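Local coordinates for protein EmGH1 (Erythrobacter marinus, PDB 5Z87) that probably hydrolyses beta-linked glucosides as a family 3 beta-glucosidase, at residues Tyr93-Glu98 / Val127-Leu132; Gln175-Pro180 / Asn226-Ser231; Ala681-Gln686 / Thr780-Val785. All blocks are in the same frame, centred on the assembly; numbering follows the deposited sequence.

Contact 1. Residues Tyr93-Glu98 / Val127-Leu132; sequences YSASLE and VFEECL
Glu129 drives its carboxylate into the turn that follows Tyr93, and here the two segments are tightly packed. Its CG lies beside the backbone N (chi1 -60°), and the chain bends at chi2, which sets CD; the carboxylate meets the loop 94-96. Glu129 OE1 takes two amide protons, from Ala95 N at 2.7 Å and from Ser96 N at 3.0 Å, the donors arriving from opposite faces of the carboxylate plane. Glu129 OE2 is met from above that plane by Ser96 OG at 2.9 Å. Three bonds thus fix the rotation of a buried acid. Next to it Ser94 N gives a nearly straight bond to Phe128 O (2.8 Å), and Ala95 CB rests on Val127 CG1 at 3.8 Å. Strands 91-93 and 126-129 are parallel neighbours in the TIM-barrel-type domain, and helix 101-116 between them makes this a beta-alpha-beta crossover, with Val108 of that helix packed on both Ala95 and Val127. On the side of the ligand pocket Tyr93 OH donates to Glu130 OE1, which sits at the ring edge with its carboxylate plane turned 87° from the ring; the modelled 2.4 Å is very short and its exact value doubtful. Glu130 OE1 also bonds a bound dithiothreitol, probably from the crystallisation liquor. The solvent side is looser: the CB of partly exposed Ser94 points away from the strand, and exposed Leu97 does not touch it.

Contact 2. Residues Gln175-Pro180 / Asn226-Ser231; sequences QGCFSP and NRIATS
Cys177 and Ile228 meet side chain to side chain where strands 176-177 and 229-235 run parallel, two neighbours of the TIM-barrel-type sheet joined through helix 201-216 in a beta-alpha-beta crossover. Cys177 SG stands between its own backbone N and carbonyl carbon (chi1 64°), and there it touches Ile228 CD1 at 3.6 Å. The isoleucine also lays CG2 against Gln175 CA, and it packs on Ala169 and Arg170 of helix 155-171 as well. The backbones are joined by Ala229 N to Gln175 O (2.9 Å) and Cys177 N to Ala229 O (2.8 Å). Gly176 brings its CA within 3.3 Å of Ala229 O. Further along, Pro180 and Thr230 cross obliquely: CD of Pro180, which follows a cis peptide bond, approaches Thr230 CB at 4.1 Å, and the Thr230 hydroxyl bonds Ser274. The CB of Phe178 is directed away from the neighbouring strand, but Phe178 CD1 at the ring edge still lies 3.7 Å from Ser231 OG, which is in the ring plane. The same ring stacks on Phe128, meets Tyr93 at an angle and belongs to the pocket holding the bound dithiothreitol. Ser231 OG, placed beside the backbone N, is also hydrogen-bonded to Tyr309 OH. Across the contact Ser231 OG bonds Cys177 O at 2.8 Å, approaching from 38° above the carbonyl plane.

Contact 3. Residues Ala681-Gln686 / Thr780-Val785; sequences ASIGLQ and TRITLV
Ile683 is bonded through both its N and its O to the C-terminal strand: Ile683 N donates to Thr783 O at 3.1 Å, and Ile683 O receives Val785 N at 2.8 Å. One step back, Thr783 N donates to Ala681 O, and a water, modelled rather close to that carbonyl, links it to Thr783 OG1. On the face carrying Ser682 and Thr783, Ser682 OG makes a weak bond to Thr783 O. Leu685 N adds a weak, bent bond of 3.2 Å to Val785 OXT. This is parallel pairing at the margin of the fibronectin type III-like domain, where the short strand 682-683 borders strand 778-784. The apolar contacts gather on the other, buried face: Ile683 and Leu784 lie side by side and point the same way, Ile683 CG1 to Leu784 CD2 at 3.7 Å, with Phe750 packed on both. Leu685 closes the end, its CD2 3.9 Å from Leu784 CB and 3.8 Å from Val785 C. An alanine here would probably open a gap beside Leu784 CB and set the terminal carboxylate freer to turn.

Overall arrangement
From the N terminus the three contacts follow in series; none nests in or crosses another. Contact 1 closes the loop through helix 101-116, and contact 2 closes a later one through helix 201-216, each joining successive strands of the same parallel sheet. Their centres are about 10 Å apart and they touch directly: strands 126-129 and 176-177 are neighbours, with Glu129 N probably hydrogen-bonded to Gly176 O. The chain then completes that sheet and passes through the C-terminal glycosyl hydrolase region. Contact 3 closes a long, strand-rich loop, joining edge strand 682-683 to the last strand, 778-784, in the mixed sheet of the fibronectin type III-like domain. Its nearest atoms are about 28 Å from contact 2.

Contact 1. Residues Tyr93-Glu98 / Val127-Leu132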
ATOM      1  N   TYR A  93      28.393  19.612  -6.678  1.00 20.82           N
ATOM      2  CA  TYR A  93      27.098  19.788  -6.044  1.00 26.58           C
ATOM      3  C   TYR A  93      27.256  20.702  -4.843  1.00 19.54           C
ATOM      4  O   TYR A  93      28.155  20.495  -4.020  1.00 23.53           O
ATOM      5  CB  TYR A  93      26.520  18.438  -5.613  1.00 21.10           C
ATOM      6  CG  TYR A  93      25.245  18.533  -4.818  1.00 20.27           C
ATOM      7  CD1 TYR A  93      24.197  19.332  -5.241  1.00 21.98           C
ATOM      8  CD2 TYR A  93      25.079  17.797  -3.656  1.00 29.17           C
ATOM      9  CE1 TYR A  93      23.013  19.395  -4.520  1.00 29.60           C
ATOM     10  CE2 TYR A  93      23.900  17.851  -2.929  1.00 21.42           C
ATOM     11  CZ  TYR A  93      22.878  18.646  -3.359  1.00 24.25           C
ATOM     12  OH  TYR A  93      21.721  18.698  -2.623  1.00 26.64           O
ATOM     13  N   SER A  94      26.399  21.720  -4.765  1.00 17.40           N
ATOM     14  CA  SER A  94      26.277  22.543  -3.564  1.00 26.49           C
ATOM     15  C   SER A  94      27.526  23.399  -3.314  1.00 25.51           C
ATOM     16  O   SER A  94      28.228  23.228  -2.309  1.00 21.89           O
ATOM     17  CB  SER A  94      25.967  21.643  -2.358  1.00 19.07           C
ATOM     18  OG  SER A  94      25.359  22.379  -1.323  1.00 27.69           O
ATOM     19  N   ALA A  95      27.797  24.333  -4.226  1.00 26.99           N
ATOM     20  CA  ALA A  95      28.946  25.222  -4.135  1.00 28.66           C
ATOM     21  C   ALA A  95      28.642  26.497  -3.366  1.00 31.30           C
ATOM     22  O   ALA A  95      29.571  27.243  -3.043  1.00 26.40           O
ATOM     23  CB  ALA A  95      29.449  25.587  -5.538  1.00 20.95           C
ATOM     24  N   SER A  96      27.371  26.758  -3.070  1.00 27.49           N
ATOM     25  CA  SER A  96      27.004  27.972  -2.351  1.00 28.98           C
ATOM     26  C   SER A  96      27.596  27.989  -0.944  1.00 29.32           C
ATOM     27  O   SER A  96      28.042  29.040  -0.468  1.00 32.57           O
ATOM     28  CB  SER A  96      25.487  28.075  -2.297  1.00 34.64           C
ATOM     29  OG  SER A  96      24.939  26.765  -2.195  1.00 34.54           O
ATOM     30  N   LEU A  97      27.609  26.838  -0.270  1.00 30.27           N
ATOM     31  CA  LEU A  97      28.165  26.675   1.089  1.00 34.81           C
ATOM     32  C   LEU A  97      27.461  27.670   2.012  1.00 35.73           C
ATOM     33  O   LEU A  97      26.227  27.785   1.964  1.00 43.02           O
ATOM     34  CB  LEU A  97      29.686  26.798   1.043  1.00 40.03           C
ATOM     35  CG  LEU A  97      30.463  25.921   0.062  1.00 39.34           C
ATOM     36  CD1 LEU A  97      31.942  26.294   0.077  1.00 37.65           C
ATOM     37  CD2 LEU A  97      30.278  24.454   0.392  1.00 34.35           C
ATOM     38  N   GLU A  98      28.183  28.411   2.851  1.00 37.71           N
ATOM     39  CA  GLU A  98      27.573  29.386   3.739  1.00 39.98           C
ATOM     40  C   GLU A  98      27.700  30.809   3.212  1.00 38.01           C
ATOM     41  O   GLU A  98      27.570  31.764   3.982  1.00 47.31           O
ATOM     42  CB  GLU A  98      28.176  29.273   5.145  1.00 49.27           C
ATOM     43  CG  GLU A  98      27.981  27.904   5.801  1.00 51.23           C
ATOM     44  CD  GLU A  98      26.701  27.831   6.641  1.00 78.95           C
ATOM     45  OE1 GLU A  98      26.110  26.726   6.741  1.00 77.31           O
ATOM     46  OE2 GLU A  98      26.278  28.875   7.194  1.00 84.84           O
ATOM     47  N   VAL A 127      27.611  23.367 -12.105  1.00 18.05           N
ATOM     48  CA  VAL A 127      27.525  23.762 -10.705  1.00 22.48           C
ATOM     49  C   VAL A 127      26.072  23.542 -10.310  1.00 27.22           C
ATOM     50  O   VAL A 127      25.199  24.346 -10.664  1.00 23.12           O
ATOM     51  CB  VAL A 127      27.960  25.216 -10.478  1.00 24.10           C
ATOM     52  CG1 VAL A 127      27.822  25.600  -9.002  1.00 19.65           C
ATOM     53  CG2 VAL A 127      29.393  25.412 -10.952  1.00 28.04           C
ATOM     54  N   PHE A 128      25.801  22.449  -9.600  1.00 22.75           N
ATOM     55  CA  PHE A 128      24.431  22.019  -9.327  1.00 24.18           C
ATOM     56  C   PHE A 128      23.998  22.527  -7.958  1.00 22.23           C
ATOM     57  O   PHE A 128      24.702  22.318  -6.963  1.00 20.34           O
ATOM     58  CB  PHE A 128      24.307  20.490  -9.376  1.00 19.35           C
ATOM     59  CG  PHE A 128      24.400  19.904 -10.756  1.00 18.57           C
ATOM     60  CD1 PHE A 128      23.434  20.187 -11.710  1.00 19.87           C
ATOM     61  CD2 PHE A 128      25.439  19.044 -11.092  1.00 17.10           C
ATOM     62  CE1 PHE A 128      23.500  19.640 -12.988  1.00 16.17           C
ATOM     63  CE2 PHE A 128      25.508  18.483 -12.356  1.00 14.72           C
ATOM     64  CZ  PHE A 128      24.538  18.801 -13.319  1.00 16.22           C
ATOM     65  N   GLU A 129      22.845  23.184  -7.905  1.00 21.48           N
ATOM     66  CA  GLU A 129      22.266  23.617  -6.636  1.00 25.79           C
ATOM     67  C   GLU A 129      20.845  23.068  -6.537  1.00 27.65           C
ATOM     68  O   GLU A 129      20.343  22.438  -7.469  1.00 26.53           O
ATOM     69  CB  GLU A 129      22.304  25.144  -6.507  1.00 27.14           C
ATOM     70  CG  GLU A 129      23.735  25.728  -6.572  1.00 20.36           C
ATOM     71  CD  GLU A 129      24.534  25.487  -5.308  1.00 28.75           C
ATOM     72  OE1 GLU A 129      25.769  25.686  -5.338  1.00 27.03           O
ATOM     73  OE2 GLU A 129      23.938  25.091  -4.276  1.00 33.50           O
ATOM     74  N   GLU A 130      20.201  23.278  -5.391  1.00 27.13           N
ATOM     75  CA  GLU A 130      18.808  22.890  -5.188  1.00 27.74           C
ATOM     76  C   GLU A 130      17.927  24.118  -5.347  1.00 23.08           C
ATOM     77  O   GLU A 130      18.245  25.181  -4.812  1.00 31.47           O
ATOM     78  CB  GLU A 130      18.584  22.273  -3.805  1.00 21.53           C
ATOM     79  CG  GLU A 130      19.478  21.108  -3.489  1.00 24.32           C
ATOM     80  CD  GLU A 130      19.037  19.816  -4.164  1.00 22.15           C
ATOM     81  OE1 GLU A 130      19.740  18.796  -3.986  1.00 28.06           O
ATOM     82  OE2 GLU A 130      17.996  19.819  -4.861  1.00 21.16           O
ATOM     83  N   CYS A 131      16.826  23.966  -6.079  1.00 24.18           N
ATOM     84  CA  CYS A 131      15.896  25.047  -6.392  1.00 18.49           C
ATOM     85  C   CYS A 131      14.453  24.605  -6.189  1.00 19.20           C
ATOM     86  O   CYS A 131      13.590  24.872  -7.019  1.00 24.30           O
ATOM     87  CB  CYS A 131      16.081  25.521  -7.828  1.00 19.75           C
ATOM     88  SG  CYS A 131      17.671  26.345  -8.129  1.00 24.34           S
ATOM     89  N   LEU A 132      14.166  23.929  -5.073  1.00 19.68           N
ATOM     90  CA  LEU A 132      12.836  23.348  -4.866  1.00 23.27           C
ATOM     91  C   LEU A 132      11.754  24.422  -4.830  1.00 24.43           C
ATOM     92  O   LEU A 132      10.717  24.299  -5.489  1.00 22.44           O
ATOM     93  CB  LEU A 132      12.815  22.537  -3.567  1.00 16.50           C
ATOM     94  CG  LEU A 132      11.514  21.816  -3.199  1.00 21.70           C
ATOM     95  CD1 LEU A 132      11.102  20.802  -4.250  1.00 15.60           C
ATOM     96  CD2 LEU A 132      11.674  21.141  -1.857  1.00 22.64           C
TER

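Contact 2. Residues Gln175-Pro180 / Asn226-Ser231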
ATOM      1  N   GLN A 175      24.458  26.707 -12.946  1.00 22.80           N
ATOM      2  CA  GLN A 175      23.761  26.586 -14.222  1.00 25.66           C
ATOM      3  C   GLN A 175      22.960  25.290 -14.316  1.00 22.06           C
ATOM      4  O   GLN A 175      22.495  24.935 -15.407  1.00 24.43           O
ATOM      5  CB  GLN A 175      24.746  26.663 -15.390  1.00 31.41           C
ATOM      6  CG  GLN A 175      26.034  27.412 -15.066  1.00 29.69           C
ATOM      7  CD  GLN A 175      27.080  26.460 -14.486  1.00 32.55           C
ATOM      8  OE1 GLN A 175      26.729  25.462 -13.853  1.00 29.14           O
ATOM      9  NE2 GLN A 175      28.360  26.751 -14.718  1.00 32.22           N
ATOM     10  N   GLY A 176      22.792  24.570 -13.218  1.00 24.45           N
ATOM     11  CA  GLY A 176      21.906  23.416 -13.208  1.00 24.44           C
ATOM     12  C   GLY A 176      21.391  23.160 -11.813  1.00 23.15           C
ATOM     13  O   GLY A 176      22.053  23.480 -10.818  1.00 24.81           O
ATOM     14  N   CYS A 177      20.189  22.590 -11.731  1.00 27.95           N
ATOM     15  CA  CYS A 177      19.629  22.240 -10.434  1.00 27.05           C
ATOM     16  C   CYS A 177      19.015  20.849 -10.468  1.00 25.73           C
ATOM     17  O   CYS A 177      18.657  20.316 -11.524  1.00 21.31           O
ATOM     18  CB  CYS A 177      18.577  23.257  -9.963  1.00 18.96           C
ATOM     19  SG  CYS A 177      17.138  23.331 -11.019  1.00 21.76           S
ATOM     20  N   PHE A 178      18.907  20.278  -9.270  1.00 20.34           N
ATOM     21  CA  PHE A 178      18.264  18.988  -9.052  1.00 18.74           C
ATOM     22  C   PHE A 178      16.801  19.213  -8.658  1.00 20.85           C
ATOM     23  O   PHE A 178      16.355  18.891  -7.562  1.00 24.35           O
ATOM     24  CB  PHE A 178      19.021  18.206  -7.985  1.00 21.19           C
ATOM     25  CG  PHE A 178      20.455  17.886  -8.348  1.00 21.51           C
ATOM     26  CD1 PHE A 178      20.839  17.715  -9.678  1.00 15.41           C
ATOM     27  CD2 PHE A 178      21.416  17.726  -7.343  1.00 17.84           C
ATOM     28  CE1 PHE A 178      22.149  17.399 -10.001  1.00 15.32           C
ATOM     29  CE2 PHE A 178      22.737  17.410  -7.656  1.00 18.16           C
ATOM     30  CZ  PHE A 178      23.103  17.233  -8.987  1.00 19.86           C
ATOM     31  N   SER A 179      16.076  19.828  -9.586  1.00 17.64           N
ATOM     32  CA  SER A 179      14.698  20.268  -9.415  1.00 22.82           C
ATOM     33  C   SER A 179      14.085  20.366 -10.793  1.00 23.15           C
ATOM     34  O   SER A 179      14.813  20.540 -11.776  1.00 23.82           O
ATOM     35  CB  SER A 179      14.624  21.640  -8.711  1.00 20.67           C
ATOM     36  OG  SER A 179      15.176  21.585  -7.408  1.00 26.49           O
ATOM     37  N   PRO A 180      12.748  20.265 -10.910  1.00 19.81           N
ATOM     38  CA  PRO A 180      11.758  20.053  -9.850  1.00 21.11           C
ATOM     39  C   PRO A 180      11.579  18.586  -9.438  1.00 24.45           C
ATOM     40  O   PRO A 180      11.910  17.661 -10.172  1.00 19.21           O
ATOM     41  CB  PRO A 180      10.469  20.568 -10.482  1.00 18.29           C
ATOM     42  CG  PRO A 180      10.626  20.203 -11.949  1.00 17.72           C
ATOM     43  CD  PRO A 180      12.114  20.373 -12.237  1.00 16.42           C
ATOM     44  N   ASN A 226      20.771  33.716 -17.930  1.00 31.89           N
ATOM     45  CA  ASN A 226      20.153  33.741 -16.606  1.00 35.82           C
ATOM     46  C   ASN A 226      19.078  32.663 -16.439  1.00 30.38           C
ATOM     47  O   ASN A 226      18.146  32.816 -15.642  1.00 31.24           O
ATOM     48  CB  ASN A 226      19.596  35.135 -16.299  1.00 32.70           C
ATOM     49  CG  ASN A 226      20.700  36.176 -16.151  1.00 47.45           C
ATOM     50  OD1 ASN A 226      21.745  35.913 -15.540  1.00 43.04           O
ATOM     51  ND2 ASN A 226      20.479  37.354 -16.715  1.00 48.02           N
ATOM     52  N   ARG A 227      19.205  31.573 -17.189  1.00 27.32           N
ATOM     53  CA  ARG A 227      18.455  30.342 -16.995  1.00 26.66           C
ATOM     54  C   ARG A 227      19.421  29.245 -16.584  1.00 24.06           C
ATOM     55  O   ARG A 227      20.638  29.398 -16.687  1.00 24.20           O
ATOM     56  CB  ARG A 227      17.701  29.939 -18.270  1.00 22.43           C
ATOM     57  CG  ARG A 227      16.778  31.006 -18.819  1.00 18.61           C
ATOM     58  CD  ARG A 227      15.682  31.388 -17.834  1.00 25.74           C
ATOM     59  NE  ARG A 227      14.886  32.490 -18.363  1.00 28.83           N
ATOM     60  CZ  ARG A 227      13.573  32.607 -18.225  1.00 38.64           C
ATOM     61  NH1 ARG A 227      12.957  33.651 -18.756  1.00 38.88           N
ATOM     62  NH2 ARG A 227      12.875  31.693 -17.555  1.00 34.27           N
ATOM     63  N   ILE A 228      18.871  28.130 -16.090  1.00 23.26           N
ATOM     64  CA  ILE A 228      19.670  26.996 -15.635  1.00 22.15           C
ATOM     65  C   ILE A 228      18.974  25.714 -16.080  1.00 24.93           C
ATOM     66  O   ILE A 228      17.777  25.698 -16.367  1.00 22.72           O
ATOM     67  CB  ILE A 228      19.871  26.990 -14.097  1.00 24.05           C
ATOM     68  CG1 ILE A 228      18.549  26.655 -13.378  1.00 21.58           C
ATOM     69  CG2 ILE A 228      20.420  28.336 -13.613  1.00 23.49           C
ATOM     70  CD1 ILE A 228      18.678  26.488 -11.852  1.00 17.79           C
ATOM     71  N   ALA A 229      19.740  24.630 -16.120  1.00 17.90           N
ATOM     72  CA  ALA A 229      19.191  23.324 -16.463  1.00 25.14           C
ATOM     73  C   ALA A 229      18.402  22.723 -15.297  1.00 19.16           C
ATOM     74  O   ALA A 229      18.819  22.801 -14.133  1.00 22.12           O
ATOM     75  CB  ALA A 229      20.317  22.369 -16.877  1.00 20.59           C
ATOM     76  N   THR A 230      17.260  22.128 -15.618  1.00 21.09           N
ATOM     77  CA  THR A 230      16.486  21.326 -14.672  1.00 20.43           C
ATOM     78  C   THR A 230      16.921  19.868 -14.747  1.00 19.46           C
ATOM     79  O   THR A 230      17.261  19.363 -15.822  1.00 21.23           O
ATOM     80  CB  THR A 230      14.985  21.403 -14.977  1.00 16.93           C
ATOM     81  OG1 THR A 230      14.755  21.051 -16.348  1.00 17.25           O
ATOM     82  CG2 THR A 230      14.452  22.794 -14.738  1.00 18.53           C
ATOM     83  N   SER A 231      16.901  19.189 -13.599  1.00 17.15           N
ATOM     84  CA  SER A 231      17.023  17.732 -13.531  1.00 20.82           C
ATOM     85  C   SER A 231      15.766  17.195 -12.843  1.00 22.49           C
ATOM     86  O   SER A 231      15.707  17.096 -11.616  1.00 21.42           O
ATOM     87  CB  SER A 231      18.292  17.301 -12.789  1.00 16.33           C
ATOM     88  OG  SER A 231      19.373  18.161 -13.094  1.00 20.21           O
TER

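Contact 3. Residues Ala681-Gln686 / Thr780-Val785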
ATOM      1  N   ALA A 681     -22.352  16.218 -29.216  1.00 31.52           N
ATOM      2  CA  ALA A 681     -22.684  15.029 -28.444  1.00 40.16           C
ATOM      3  C   ALA A 681     -21.850  13.825 -28.854  1.00 31.74           C
ATOM      4  O   ALA A 681     -21.674  12.904 -28.050  1.00 33.54           O
ATOM      5  CB  ALA A 681     -24.177  14.699 -28.582  1.00 33.07           C
ATOM      6  N   SER A 682     -21.320  13.824 -30.072  1.00 35.00           N
ATOM      7  CA  SER A 682     -20.578  12.685 -30.590  1.00 35.20           C
ATOM      8  C   SER A 682     -19.441  13.177 -31.477  1.00 34.96           C
ATOM      9  O   SER A 682     -19.658  14.009 -32.363  1.00 34.14           O
ATOM     10  CB  SER A 682     -21.508  11.758 -31.373  1.00 29.19           C
ATOM     11  OG  SER A 682     -20.839  10.560 -31.689  1.00 43.72           O
ATOM     12  N   ILE A 683     -18.237  12.659 -31.241  1.00 29.12           N
ATOM     13  CA  ILE A 683     -17.045  13.054 -31.980  1.00 31.19           C
ATOM     14  C   ILE A 683     -16.289  11.801 -32.408  1.00 32.14           C
ATOM     15  O   ILE A 683     -16.562  10.690 -31.949  1.00 29.87           O
ATOM     16  CB  ILE A 683     -16.119  13.975 -31.159  1.00 31.07           C
ATOM     17  CG1 ILE A 683     -15.500  13.185 -30.001  1.00 32.45           C
ATOM     18  CG2 ILE A 683     -16.881  15.199 -30.686  1.00 28.85           C
ATOM     19  CD1 ILE A 683     -14.466  13.938 -29.187  1.00 26.65           C
ATOM     20  N   GLY A 684     -15.324  11.998 -33.310  1.00 34.20           N
ATOM     21  CA  GLY A 684     -14.479  10.906 -33.740  1.00 23.16           C
ATOM     22  C   GLY A 684     -13.304  10.672 -32.807  1.00 32.47           C
ATOM     23  O   GLY A 684     -12.931  11.541 -32.014  1.00 32.44           O
ATOM     24  N   LEU A 685     -12.683   9.522 -32.916  1.00 28.01           N
ATOM     25  CA  LEU A 685     -11.634   9.116 -32.024  1.00 28.57           C
ATOM     26  C   LEU A 685     -10.481  10.057 -31.975  1.00 33.73           C
ATOM     27  O   LEU A 685      -9.851  10.178 -30.996  1.00 34.63           O
ATOM     28  CB  LEU A 685     -11.142   7.721 -32.335  1.00 28.11           C
ATOM     29  CG  LEU A 685     -12.089   6.546 -32.340  1.00 28.48           C
ATOM     30  CD1 LEU A 685     -11.340   5.298 -32.642  1.00 24.68           C
ATOM     31  CD2 LEU A 685     -12.878   6.392 -31.077  1.00 35.13           C
ATOM     32  N   GLN A 686     -10.189  10.707 -33.060  1.00 34.75           N
ATOM     33  CA  GLN A 686      -9.063  11.634 -33.077  1.00 35.11           C
ATOM     34  C   GLN A 686      -9.468  13.097 -32.936  1.00 31.91           C
ATOM     35  O   GLN A 686      -8.596  13.968 -32.984  1.00 36.57           O
ATOM     36  CB  GLN A 686      -8.251  11.438 -34.358  1.00 33.18           C
ATOM     37  CG  GLN A 686      -7.529  10.092 -34.384  1.00 39.37           C
ATOM     38  CD  GLN A 686      -6.698   9.847 -33.118  1.00 58.93           C
ATOM     39  OE1 GLN A 686      -5.916  10.709 -32.691  1.00 53.91           O
ATOM     40  NE2 GLN A 686      -6.874   8.669 -32.509  1.00 48.87           N
ATOM     41  N   THR A 780     -21.982  15.849 -18.103  1.00 20.38           N
ATOM     42  CA  THR A 780     -22.608  15.650 -19.396  1.00 20.44           C
ATOM     43  C   THR A 780     -21.891  14.479 -20.045  1.00 23.76           C
ATOM     44  O   THR A 780     -20.787  14.111 -19.638  1.00 28.53           O
ATOM     45  CB  THR A 780     -22.521  16.909 -20.262  1.00 28.42           C
ATOM     46  OG1 THR A 780     -23.286  16.716 -21.455  1.00 30.84           O
ATOM     47  CG2 THR A 780     -21.050  17.216 -20.629  1.00 20.98           C
ATOM     48  N   ARG A 781     -22.519  13.880 -21.049  1.00 31.40           N
ATOM     49  CA  ARG A 781     -22.009  12.649 -21.635  1.00 28.04           C
ATOM     50  C   ARG A 781     -21.802  12.810 -23.131  1.00 30.95           C
ATOM     51  O   ARG A 781     -22.701  13.263 -23.842  1.00 31.78           O
ATOM     52  CB  ARG A 781     -22.961  11.495 -21.367  1.00 26.75           C
ATOM     53  CG  ARG A 781     -22.909  11.033 -19.948  1.00 26.61           C
ATOM     54  CD  ARG A 781     -24.028  10.067 -19.651  1.00 27.76           C
ATOM     55  NE  ARG A 781     -23.654   9.190 -18.555  1.00 33.61           N
ATOM     56  CZ  ARG A 781     -23.648   9.569 -17.287  1.00 33.74           C
ATOM     57  NH1 ARG A 781     -24.008  10.806 -16.966  1.00 38.49           N
ATOM     58  NH2 ARG A 781     -23.282   8.718 -16.344  1.00 32.82           N
ATOM     59  N   ILE A 782     -20.631  12.405 -23.607  1.00 26.81           N
ATOM     60  CA  ILE A 782     -20.354  12.364 -25.033  1.00 25.85           C
ATOM     61  C   ILE A 782     -19.997  10.935 -25.423  1.00 26.55           C
ATOM     62  O   ILE A 782     -19.686  10.084 -24.580  1.00 21.64           O
ATOM     63  CB  ILE A 782     -19.228  13.337 -25.427  1.00 25.12           C
ATOM     64  CG1 ILE A 782     -17.928  12.917 -24.738  1.00 25.59           C
ATOM     65  CG2 ILE A 782     -19.624  14.770 -25.066  1.00 20.69           C
ATOM     66  CD1 ILE A 782     -16.745  12.822 -25.679  1.00 25.42           C
ATOM     67  N   THR A 783     -20.050  10.678 -26.729  1.00 29.84           N
ATOM     68  CA  THR A 783     -19.701   9.384 -27.300  1.00 27.46           C
ATOM     69  C   THR A 783     -18.538   9.561 -28.265  1.00 25.09           C
ATOM     70  O   THR A 783     -18.555  10.470 -29.102  1.00 27.34           O
ATOM     71  CB  THR A 783     -20.901   8.764 -28.017  1.00 28.68           C
ATOM     72  OG1 THR A 783     -21.944   8.537 -27.068  1.00 39.48           O
ATOM     73  CG2 THR A 783     -20.529   7.440 -28.670  1.00 35.03           C
ATOM     74  N   LEU A 784     -17.526   8.717 -28.127  1.00 23.89           N
ATOM     75  CA  LEU A 784     -16.465   8.621 -29.118  1.00 25.76           C
ATOM     76  C   LEU A 784     -16.858   7.564 -30.140  1.00 30.67           C
ATOM     77  O   LEU A 784     -17.306   6.469 -29.769  1.00 30.03           O
ATOM     78  CB  LEU A 784     -15.126   8.256 -28.471  1.00 21.54           C
ATOM     79  CG  LEU A 784     -14.650   9.075 -27.269  1.00 26.47           C
ATOM     80  CD1 LEU A 784     -13.304   8.566 -26.760  1.00 24.58           C
ATOM     81  CD2 LEU A 784     -14.578  10.550 -27.604  1.00 30.49           C
ATOM     82  N   VAL A 785     -16.712   7.902 -31.421  1.00 29.69           N
ATOM     83  CA  VAL A 785     -17.063   6.996 -32.514  1.00 29.56           C
ATOM     84  C   VAL A 785     -15.847   6.698 -33.387  1.00 36.60           C
ATOM     85  O   VAL A 785     -15.583   5.539 -33.724  1.00 41.18           O
ATOM     86  CB  VAL A 785     -18.197   7.566 -33.366  1.00 32.94           C
ATOM     87  CG1 VAL A 785     -18.475   6.653 -34.541  1.00 33.98           C
ATOM     88  CG2 VAL A 785     -19.455   7.725 -32.522  1.00 37.75           C
ATOM     89  OXT VAL A 785     -15.099   7.603 -33.770  1.00 37.63           O
TER
HETATM   90  O   HOH W   1     -23.425  11.212 -27.439  1.00 43.05           O